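Local coordinates for protein probable enoyl-CoA hydratase/isomerase (Pseudomonas aeruginosa, PDB 7BOR) that binds coenzyme A and probably isomerises the double bond of enoyl-CoA esters between the delta(3) and delta(2) positions, at residues S140-P145 with I215-R220. Residues are numbered along the deposited sequence; the frame is centred on the assembly and turned at random.
Sequences SSLILP and IEELRR
Glu217, whose side chain lies against Leu142 across the contact, is approached twice by Arg220 from within its own helix. In this crotonase-fold protein the contact joins helix 140-148 to the long helix 200-233. The backbone O of Glu217 accepts a weak bond from Arg220 NH1 at 3.3 Å, bent to 130° at the hydrogen although O lies in the guanidinium plane. Glu217 OE2 stands 3.6 Å from Arg220 NH2, well out of that plane, so the attraction is one of charge rather than a directed hydrogen bond. The axes of the two short segments approach to 9.8 Å, and their N-to-C directions differ by 134°, which makes the crossing broadly antiparallel but strongly skewed. The contact across it is mainly apolar, and Leu142 is central. Leu142 reaches over to the facing helix because its chi1 of 175° swings CG away from the backbone N. CD1 rests 4.0 Å from Glu217 CD, a van der Waals touch at the carboxylate end of an extended side chain that it crosses obliquely. CD2 packs over the Leu218 backbone, 4.0 Å from Leu218 CA, and also touches Glu217 CG, which indicates that the leucine sits close down on the helix surface. Glu217 forms the exposed edge of the contact, while Ile143 and Leu218 occupy the buried side. There Leu89 of helix 80-90 also touches Leu218, and Leu112 and His113 touch Ile143, extending the packing beyond the two helices. One residue before Leu142, Ser141 OG is hydrogen-bonded to Glu225 OE2, a polar tie farther along helix 200-233. On the buried side, Leu218 CD1 serves both neighbours, lying 4.2 Å from Leu142 CD2 and 4.1 Å from Ile143 CD1.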
loop_
_atom_site.group_PDB
_atom_site.type_symbol
_atom_site.label_atom_id
_atom_site.label_comp_id
_atom_site.label_asym_id
_atom_site.label_seq_id
_atom_site.Cartn_x
_atom_site.Cartn_y
_atom_site.Cartn_z
ATOM N N SER A 140 6.238 8.231 1.782
ATOM C CA SER A 140 6.207 8.708 0.412
ATOM C C SER A 140 6.898 10.046 0.263
ATOM O O SER A 140 7.358 10.356 -0.831
ATOM C CB SER A 140 4.768 8.818 -0.044
ATOM O OG SER A 140 4.016 9.728 0.748
ATOM N N SER A 141 6.970 10.857 1.341
ATOM C CA SER A 141 7.691 12.128 1.265
ATOM C C SER A 141 9.182 11.910 1.150
ATOM O O SER A 141 9.905 12.790 0.681
ATOM C CB SER A 141 7.411 13.001 2.506
ATOM O OG SER A 141 7.916 12.397 3.670
ATOM N N LEU A 142 9.662 10.746 1.563
ATOM C CA LEU A 142 11.043 10.381 1.284
ATOM C C LEU A 142 11.203 9.567 -0.006
ATOM O O LEU A 142 12.097 9.843 -0.809
ATOM C CB LEU A 142 11.582 9.577 2.462
ATOM C CG LEU A 142 12.985 8.997 2.308
ATOM C CD1 LEU A 142 13.953 10.157 2.342
ATOM C CD2 LEU A 142 13.186 7.975 3.358
ATOM N N ILE A 143 10.421 8.499 -0.147
ATOM C CA ILE A 143 10.627 7.552 -1.247
ATOM C C ILE A 143 10.405 8.223 -2.597
ATOM O O ILE A 143 11.191 8.039 -3.523
ATOM C CB ILE A 143 9.719 6.319 -1.068
ATOM C CG1 ILE A 143 10.141 5.558 0.183
ATOM C CG2 ILE A 143 9.720 5.379 -2.300
ATOM C CD1 ILE A 143 9.162 4.456 0.589
ATOM N N LEU A 144 9.364 9.011 -2.728
ATOM C CA LEU A 144 9.033 9.500 -4.077
ATOM C C LEU A 144 10.012 10.534 -4.632
ATOM O O LEU A 144 10.400 10.434 -5.802
ATOM C CB LEU A 144 7.622 10.075 -4.112
ATOM C CG LEU A 144 6.499 9.035 -4.025
ATOM C CD1 LEU A 144 5.158 9.764 -4.090
ATOM C CD2 LEU A 144 6.550 7.942 -5.107
ATOM N N PRO A 145 10.492 11.508 -3.845
ATOM C CA PRO A 145 11.491 12.421 -4.417
ATOM C C PRO A 145 12.798 11.709 -4.712
ATOM O O PRO A 145 13.495 12.086 -5.662
ATOM C CB PRO A 145 11.630 13.534 -3.364
ATOM C CG PRO A 145 10.408 13.445 -2.503
ATOM C CD PRO A 145 9.985 11.964 -2.539
ATOM N N ILE A 215 16.479 2.065 5.858
ATOM C CA ILE A 215 15.353 1.728 6.727
ATOM C C ILE A 215 15.295 2.642 7.955
ATOM O O ILE A 215 14.206 2.987 8.440
ATOM C CB ILE A 215 15.415 0.241 7.127
ATOM C CG1 ILE A 215 14.263 -0.105 8.065
ATOM C CG2 ILE A 215 16.700 -0.107 7.831
ATOM C CD1 ILE A 215 12.936 -0.046 7.379
ATOM N N GLU A 216 16.442 3.054 8.481
ATOM C CA GLU A 216 16.397 3.903 9.675
ATOM C C GLU A 216 15.809 5.267 9.329
ATOM O O GLU A 216 14.927 5.762 10.039
ATOM C CB GLU A 216 17.791 4.055 10.296
ATOM C CG GLU A 216 18.425 2.755 10.792
ATOM C CD GLU A 216 19.822 2.979 11.406
ATOM O OE1 GLU A 216 20.401 4.069 11.194
ATOM O OE2 GLU A 216 20.330 2.072 12.096
ATOM N N GLU A 217 16.282 5.881 8.228
ATOM C CA GLU A 217 15.701 7.144 7.775
ATOM C C GLU A 217 14.207 6.977 7.492
ATOM O O GLU A 217 13.378 7.768 7.966
ATOM C CB GLU A 217 16.435 7.676 6.539
ATOM C CG GLU A 217 16.000 9.106 6.152
ATOM C CD GLU A 217 16.857 9.782 5.068
ATOM O OE1 GLU A 217 17.356 9.074 4.151
ATOM O OE2 GLU A 217 17.013 11.044 5.127
ATOM N N LEU A 218 13.841 5.914 6.769
ATOM C CA LEU A 218 12.431 5.622 6.513
ATOM C C LEU A 218 11.635 5.497 7.800
ATOM O O LEU A 218 10.525 6.037 7.893
ATOM C CB LEU A 218 12.307 4.346 5.693
ATOM C CG LEU A 218 10.956 3.950 5.114
ATOM C CD1 LEU A 218 10.314 5.132 4.423
ATOM C CD2 LEU A 218 11.208 2.775 4.134
ATOM N N ARG A 219 12.161 4.767 8.798
ATOM C CA ARG A 219 11.458 4.667 10.080
ATOM C C ARG A 219 11.230 6.049 10.673
ATOM O O ARG A 219 10.131 6.355 11.144
ATOM C CB ARG A 219 12.233 3.786 11.067
ATOM C CG ARG A 219 11.867 2.285 10.923
ATOM C CD ARG A 219 12.804 1.449 11.755
ATOM N NE ARG A 219 12.917 0.051 11.372
ATOM C CZ ARG A 219 14.063 -0.619 11.447
ATOM N NH1 ARG A 219 15.163 -0.006 11.867
ATOM N NH2 ARG A 219 14.108 -1.892 11.099
ATOM N N ARG A 220 12.247 6.916 10.596
ATOM C CA ARG A 220 12.143 8.248 11.189
ATOM C C ARG A 220 11.240 9.160 10.352
ATOM O O ARG A 220 10.462 9.955 10.901
ATOM C CB ARG A 220 13.565 8.814 11.376
ATOM C CG ARG A 220 13.796 10.277 10.965
ATOM C CD ARG A 220 15.298 10.575 10.815
ATOM N NE ARG A 220 15.615 11.726 9.943
ATOM C CZ ARG A 220 15.294 11.800 8.649
ATOM N NH1 ARG A 220 14.608 10.815 8.104
ATOM N NH2 ARG A 220 15.619 12.856 7.896
#